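PDB 6VC6: 6-phospho-alpha-glucosidase from Merdibacter massiliensis, which probably hydrolyses 6-phospho-alpha-glucosides to glucose 6-phosphate, using NAD and a manganese ion as family 4 glycoside hydrolases do. Local coordinates for residues K34-Q45 with D64-Y75. Residues are numbered along the deposited sequence; the frame is centred on the assembly and turned at random.
Sequences KLVLFDIDAERQ and DFSYTTDPAEAY. With NAD (nicotinamide-adenine-dinucleotide), chain G.
F38, with CG anti to its own N (chi1 179°), carries its ring to the turn at 69-71, where CE1 meets T69 C (3.4 Å), D70 C and P71 N. Y75 directs its edge at one face of this ring, planes 53° and centroids 5.2 Å apart; its hydroxyl end leads, OH lying 3.1 Å from F38 CD2 and CZ over the face toward the rim. A74 CB packs on F38 CB at 3.7 Å. With an alanine here, the turn at T69-P71 would probably face a gap and Y75 would lose the ring its edge meets. On the same face of the sheet as F38, V36 CG1 touches T68 CG2 and A74 CA. On the opposite face of the sheet F65 lies alongside L35, CD2 to CD2 3.6 Å, and offers its edge to L37 CD1. Backbone bonds lace parallel strands 34-38 and 64-68, from L35 N to D64 O through T68 N to L37 O. Both carboxylate oxygens of D39 hold the adenosine ribose, OD1 accepting from NAD O2B (2.5 Å) and OD2 from NAD O3B (2.8 Å); R44 NH2 reaches phosphate oxygen O1A. Strand 32-38, helix 42-59 and edge strand 64-68 form a right-handed beta-alpha-beta crossover; an acidic residue ending the second strand (32-38, beside 4-9) and holding this ribose is characteristic of NAD-binding Rossmann folds.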
loop_
_atom_site.group_PDB
_atom_site.type_symbol
_atom_site.label_atom_id
_atom_site.label_comp_id
_atom_site.label_asym_id
_atom_site.label_seq_id
_atom_site.Cartn_x
_atom_site.Cartn_y
_atom_site.Cartn_z
ATOM N N LYS A 34 2.022 2.155 -25.330
ATOM C CA LYS A 34 1.012 1.114 -25.219
ATOM C C LYS A 34 0.648 0.921 -23.755
ATOM O O LYS A 34 1.521 0.934 -22.884
ATOM C CB LYS A 34 1.518 -0.202 -25.823
ATOM C CG LYS A 34 0.510 -1.337 -25.814
ATOM C CD LYS A 34 1.174 -2.643 -26.217
ATOM C CE LYS A 34 0.184 -3.795 -26.215
ATOM N NZ LYS A 34 0.863 -5.108 -26.401
ATOM N N LEU A 35 -0.647 0.747 -23.493
ATOM C CA LEU A 35 -1.152 0.480 -22.151
ATOM C C LEU A 35 -2.132 -0.681 -22.213
ATOM O O LEU A 35 -3.000 -0.718 -23.091
ATOM C CB LEU A 35 -1.832 1.714 -21.549
ATOM C CG LEU A 35 -2.579 1.473 -20.234
ATOM C CD1 LEU A 35 -1.602 1.335 -19.075
ATOM C CD2 LEU A 35 -3.581 2.583 -19.967
ATOM N N VAL A 36 -1.991 -1.626 -21.285
ATOM C CA VAL A 36 -2.846 -2.804 -21.218
ATOM C C VAL A 36 -3.373 -2.944 -19.797
ATOM O O VAL A 36 -2.591 -2.967 -18.840
ATOM C CB VAL A 36 -2.100 -4.085 -21.638
ATOM C CG1 VAL A 36 -3.034 -5.284 -21.573
ATOM C CG2 VAL A 36 -1.519 -3.935 -23.032
ATOM N N LEU A 37 -4.691 -3.040 -19.660
ATOM C CA LEU A 37 -5.319 -3.333 -18.378
ATOM C C LEU A 37 -5.554 -4.835 -18.281
ATOM O O LEU A 37 -6.236 -5.417 -19.132
ATOM C CB LEU A 37 -6.639 -2.577 -18.225
ATOM C CG LEU A 37 -6.624 -1.051 -18.327
ATOM C CD1 LEU A 37 -8.012 -0.495 -18.047
ATOM C CD2 LEU A 37 -5.603 -0.453 -17.374
ATOM N N PHE A 38 -4.990 -5.464 -17.255
ATOM C CA PHE A 38 -5.197 -6.882 -17.009
ATOM C C PHE A 38 -5.990 -7.080 -15.725
ATOM O O PHE A 38 -5.826 -6.328 -14.759
ATOM C CB PHE A 38 -3.871 -7.641 -16.916
ATOM C CG PHE A 38 -4.038 -9.108 -16.627
ATOM C CD1 PHE A 38 -4.347 -9.998 -17.642
ATOM C CD2 PHE A 38 -3.901 -9.594 -15.336
ATOM C CE1 PHE A 38 -4.507 -11.345 -17.378
ATOM C CE2 PHE A 38 -4.062 -10.942 -15.066
ATOM C CZ PHE A 38 -4.365 -11.817 -16.090
ATOM N N ASP A 39 -6.845 -8.098 -15.725
ATOM C CA ASP A 39 -7.635 -8.455 -14.557
ATOM C C ASP A 39 -8.162 -9.868 -14.754
ATOM O O ASP A 39 -8.271 -10.355 -15.882
ATOM C CB ASP A 39 -8.790 -7.471 -14.334
ATOM C CG ASP A 39 -9.281 -7.464 -12.898
ATOM O OD1 ASP A 39 -9.578 -8.552 -12.361
ATOM O OD2 ASP A 39 -9.371 -6.368 -12.307
ATOM N N ILE A 40 -8.480 -10.525 -13.636
ATOM C CA ILE A 40 -9.108 -11.842 -13.694
ATOM C C ILE A 40 -10.626 -11.757 -13.684
ATOM O O ILE A 40 -11.296 -12.786 -13.856
ATOM C CB ILE A 40 -8.637 -12.741 -12.533
ATOM C CG1 ILE A 40 -9.080 -12.158 -11.190
ATOM C CG2 ILE A 40 -7.127 -12.917 -12.576
ATOM C CD1 ILE A 40 -9.081 -13.165 -10.062
ATOM N N ASP A 41 -11.189 -10.567 -13.489
ATOM C CA ASP A 41 -12.633 -10.347 -13.496
ATOM C C ASP A 41 -12.963 -9.540 -14.748
ATOM O O ASP A 41 -12.796 -8.318 -14.772
ATOM C CB ASP A 41 -13.079 -9.627 -12.225
ATOM C CG ASP A 41 -14.571 -9.743 -11.977
ATOM O OD1 ASP A 41 -15.338 -9.856 -12.957
ATOM O OD2 ASP A 41 -14.979 -9.721 -10.796
ATOM N N ALA A 42 -13.438 -10.233 -15.786
ATOM C CA ALA A 42 -13.701 -9.571 -17.060
ATOM C C ALA A 42 -14.843 -8.568 -16.945
ATOM O O ALA A 42 -14.778 -7.478 -17.524
ATOM C CB ALA A 42 -14.008 -10.611 -18.137
ATOM N N GLU A 43 -15.897 -8.915 -16.202
ATOM C CA GLU A 43 -17.060 -8.037 -16.127
ATOM C C GLU A 43 -16.783 -6.797 -15.286
ATOM O O GLU A 43 -17.308 -5.719 -15.588
ATOM C CB GLU A 43 -18.259 -8.801 -15.567
ATOM C CG GLU A 43 -19.089 -9.505 -16.629
ATOM C CD GLU A 43 -20.116 -8.596 -17.277
ATOM O OE1 GLU A 43 -21.251 -9.055 -17.535
ATOM O OE2 GLU A 43 -19.788 -7.420 -17.531
ATOM N N ARG A 44 -15.974 -6.925 -14.233
ATOM C CA ARG A 44 -15.644 -5.760 -13.418
ATOM C C ARG A 44 -14.723 -4.799 -14.158
ATOM O O ARG A 44 -14.804 -3.581 -13.955
ATOM C CB ARG A 44 -15.004 -6.207 -12.102
ATOM C CG ARG A 44 -14.692 -5.072 -11.140
ATOM C CD ARG A 44 -14.051 -5.591 -9.864
ATOM N NE ARG A 44 -13.698 -4.506 -8.951
ATOM C CZ ARG A 44 -14.539 -3.964 -8.077
ATOM N NH1 ARG A 44 -15.788 -4.403 -7.994
ATOM N NH2 ARG A 44 -14.132 -2.980 -7.285
ATOM N N GLN A 45 -13.854 -5.323 -15.023
ATOM C CA GLN A 45 -12.906 -4.493 -15.755
ATOM C C GLN A 45 -13.520 -3.836 -16.986
ATOM O O GLN A 45 -13.011 -2.804 -17.438
ATOM C CB GLN A 45 -11.696 -5.338 -16.168
ATOM C CG GLN A 45 -10.534 -4.548 -16.748
ATOM C CD GLN A 45 -9.377 -5.435 -17.161
ATOM O OE1 GLN A 45 -8.236 -5.212 -16.759
ATOM N NE2 GLN A 45 -9.666 -6.447 -17.971
ATOM N N ASP A 64 -1.915 3.364 -27.617
ATOM C CA ASP A 64 -2.628 2.153 -27.977
ATOM C C ASP A 64 -3.054 1.484 -26.681
ATOM O O ASP A 64 -2.231 0.956 -25.943
ATOM C CB ASP A 64 -1.708 1.256 -28.812
ATOM C CG ASP A 64 -2.042 -0.211 -28.702
ATOM O OD1 ASP A 64 -3.203 -0.560 -28.453
ATOM O OD2 ASP A 64 -1.133 -1.036 -28.875
ATOM N N PHE A 65 -4.371 1.448 -26.531
ATOM C CA PHE A 65 -4.971 1.052 -25.265
ATOM C C PHE A 65 -5.791 -0.217 -25.451
ATOM O O PHE A 65 -6.461 -0.393 -26.473
ATOM C CB PHE A 65 -5.853 2.178 -24.715
ATOM C CG PHE A 65 -6.710 1.774 -23.554
ATOM C CD1 PHE A 65 -8.080 1.661 -23.701
ATOM C CD2 PHE A 65 -6.150 1.518 -22.314
ATOM C CE1 PHE A 65 -8.879 1.296 -22.638
ATOM C CE2 PHE A 65 -6.943 1.154 -21.243
ATOM C CZ PHE A 65 -8.310 1.042 -21.406
ATOM N N SER A 66 -5.734 -1.099 -24.456
ATOM C CA SER A 66 -6.505 -2.335 -24.489
ATOM C C SER A 66 -6.677 -2.845 -23.066
ATOM O O SER A 66 -5.904 -2.505 -22.167
ATOM C CB SER A 66 -5.828 -3.400 -25.362
ATOM O OG SER A 66 -4.478 -3.595 -24.978
ATOM N N TYR A 67 -7.714 -3.657 -22.874
ATOM C CA TYR A 67 -7.939 -4.356 -21.619
ATOM C C TYR A 67 -8.228 -5.818 -21.921
ATOM O O TYR A 67 -8.905 -6.135 -22.903
ATOM C CB TYR A 67 -9.086 -3.727 -20.810
ATOM C CG TYR A 67 -10.453 -3.795 -21.457
ATOM C CD1 TYR A 67 -10.896 -2.784 -22.299
ATOM C CD2 TYR A 67 -11.313 -4.858 -21.202
ATOM C CE1 TYR A 67 -12.148 -2.835 -22.883
ATOM C CE2 TYR A 67 -12.566 -4.919 -21.783
ATOM C CZ TYR A 67 -12.979 -3.905 -22.621
ATOM O OH TYR A 67 -14.226 -3.962 -23.201
ATOM N N THR A 68 -7.707 -6.706 -21.076
ATOM C CA THR A 68 -7.768 -8.131 -21.358
ATOM C C THR A 68 -7.724 -8.922 -20.060
ATOM O O THR A 68 -7.361 -8.404 -19.000
ATOM C CB THR A 68 -6.616 -8.571 -22.269
ATOM O OG1 THR A 68 -6.700 -9.982 -22.502
ATOM C CG2 THR A 68 -5.277 -8.253 -21.619
ATOM N N THR A 69 -8.108 -10.195 -20.164
ATOM C CA THR A 69 -7.933 -11.170 -19.094
ATOM C C THR A 69 -6.973 -12.279 -19.508
ATOM O O THR A 69 -6.978 -13.360 -18.912
ATOM C CB THR A 69 -9.279 -11.761 -18.671
ATOM O OG1 THR A 69 -9.685 -12.759 -19.617
ATOM C CG2 THR A 69 -10.342 -10.674 -18.599
ATOM N N ASP A 70 -6.151 -12.028 -20.528
ATOM C CA ASP A 70 -5.188 -12.992 -21.035
ATOM C C ASP A 70 -3.788 -12.572 -20.615
ATOM O O ASP A 70 -3.350 -11.467 -20.971
ATOM C CB ASP A 70 -5.284 -13.090 -22.559
ATOM C CG ASP A 70 -4.264 -14.041 -23.155
ATOM O OD1 ASP A 70 -3.812 -14.963 -22.445
ATOM O OD2 ASP A 70 -3.914 -13.865 -24.341
ATOM N N PRO A 71 -3.058 -13.401 -19.863
ATOM C CA PRO A 71 -1.716 -12.985 -19.414
ATOM C C PRO A 71 -0.740 -12.744 -20.552
ATOM O O PRO A 71 0.113 -11.855 -20.451
ATOM C CB PRO A 71 -1.270 -14.154 -18.522
ATOM C CG PRO A 71 -2.536 -14.837 -18.116
ATOM C CD PRO A 71 -3.464 -14.690 -19.281
ATOM N N ALA A 72 -0.840 -13.515 -21.638
ATOM C CA ALA A 72 0.089 -13.353 -22.753
ATOM C C ALA A 72 -0.065 -11.982 -23.400
ATOM O O ALA A 72 0.928 -11.306 -23.694
ATOM C CB ALA A 72 -0.127 -14.464 -23.782
ATOM N N GLU A 73 -1.309 -11.553 -23.627
ATOM C CA GLU A 73 -1.543 -10.235 -24.208
ATOM C C GLU A 73 -1.069 -9.121 -23.284
ATOM O O GLU A 73 -0.659 -8.055 -23.757
ATOM C CB GLU A 73 -3.029 -10.051 -24.516
ATOM C CG GLU A 73 -3.535 -10.835 -25.713
ATOM C CD GLU A 73 -4.979 -10.508 -26.043
ATOM O OE1 GLU A 73 -5.547 -9.604 -25.396
ATOM O OE2 GLU A 73 -5.546 -11.156 -26.949
ATOM N N ALA A 74 -1.112 -9.348 -21.971
ATOM C CA ALA A 74 -0.845 -8.274 -21.023
ATOM C C ALA A 74 0.645 -8.086 -20.764
ATOM O O ALA A 74 1.125 -6.948 -20.707
ATOM C CB ALA A 74 -1.576 -8.546 -19.708
ATOM N N TYR A 75 1.392 -9.178 -20.617
ATOM C CA TYR A 75 2.745 -9.122 -20.079
ATOM C C TYR A 75 3.836 -9.193 -21.141
ATOM O O TYR A 75 5.019 -9.115 -20.794
ATOM C CB TYR A 75 2.947 -10.253 -19.065
ATOM C CG TYR A 75 1.930 -10.260 -17.945
ATOM C CD1 TYR A 75 1.402 -9.075 -17.451
ATOM C CD2 TYR A 75 1.497 -11.455 -17.383
ATOM C CE1 TYR A 75 0.472 -9.077 -16.428
ATOM C CE2 TYR A 75 0.568 -11.467 -16.359
ATOM C CZ TYR A 75 0.059 -10.276 -15.887
ATOM O OH TYR A 75 -0.866 -10.282 -14.868
HETATM P PA NAD G . -10.739 -3.363 -5.788
HETATM O O1A NAD G . -11.600 -2.197 -6.212
HETATM O O2A NAD G . -11.384 -4.647 -5.325
HETATM O O5B NAD G . -9.732 -3.717 -6.990
HETATM C C5B NAD G . -9.038 -4.959 -7.010
HETATM C C4B NAD G . -8.980 -5.484 -8.435
HETATM O O4B NAD G . -7.949 -6.466 -8.551
HETATM C C3B NAD G . -10.292 -6.153 -8.812
HETATM O O3B NAD G . -10.763 -5.616 -10.050
HETATM C C2B NAD G . -9.954 -7.617 -8.991
HETATM O O2B NAD G . -10.670 -8.169 -10.099
HETATM C C1B NAD G . -8.459 -7.598 -9.257
HETATM N N9A NAD G . -7.804 -8.854 -8.816
HETATM C C8A NAD G . -8.035 -9.533 -7.676
HETATM N N7A NAD G . -7.258 -10.646 -7.608
HETATM C C5A NAD G . -6.513 -10.688 -8.728
HETATM C C6A NAD G . -5.484 -11.589 -9.302
HETATM N N6A NAD G . -5.081 -12.703 -8.643
HETATM N N1A NAD G . -4.960 -11.262 -10.504
HETATM C C2A NAD G . -5.348 -10.158 -11.172
HETATM N N3A NAD G . -6.274 -9.300 -10.713
HETATM C C4A NAD G . -6.882 -9.508 -9.522
HETATM O O3 NAD G . -9.713 -2.876 -4.647
HETATM P PN NAD G . -9.286 -1.337 -4.462
HETATM O O1N NAD G . -10.020 -0.780 -3.265
HETATM O O2N NAD G . -9.344 -0.629 -5.795
HETATM O O5D NAD G . -7.744 -1.531 -4.058
HETATM C C5D NAD G . -6.767 -1.796 -5.062
HETATM C C4D NAD G . -5.489 -2.256 -4.378
HETATM O O4D NAD G . -4.613 -1.145 -4.177
HETATM C C3D NAD G . -5.798 -2.835 -3.005
HETATM O O3D NAD G . -5.095 -4.070 -2.852
HETATM C C2D NAD G . -5.228 -1.832 -2.029
HETATM O O2D NAD G . -4.731 -2.476 -0.855
HETATM C C1D NAD G . -4.108 -1.213 -2.844
HETATM N N1N NAD G . -3.698 0.093 -2.334
HETATM C C2N NAD G . -2.471 0.181 -1.821
HETATM C C3N NAD G . -1.990 1.375 -1.314
HETATM C C7N NAD G . -0.604 1.415 -0.747
HETATM O O7N NAD G . -0.253 2.379 -0.087
HETATM N N7N NAD G . 0.206 0.382 -0.973
HETATM C C4N NAD G . -2.800 2.502 -1.354
HETATM C C5N NAD G . -4.079 2.386 -1.890
HETATM C C6N NAD G . -4.508 1.158 -2.386
#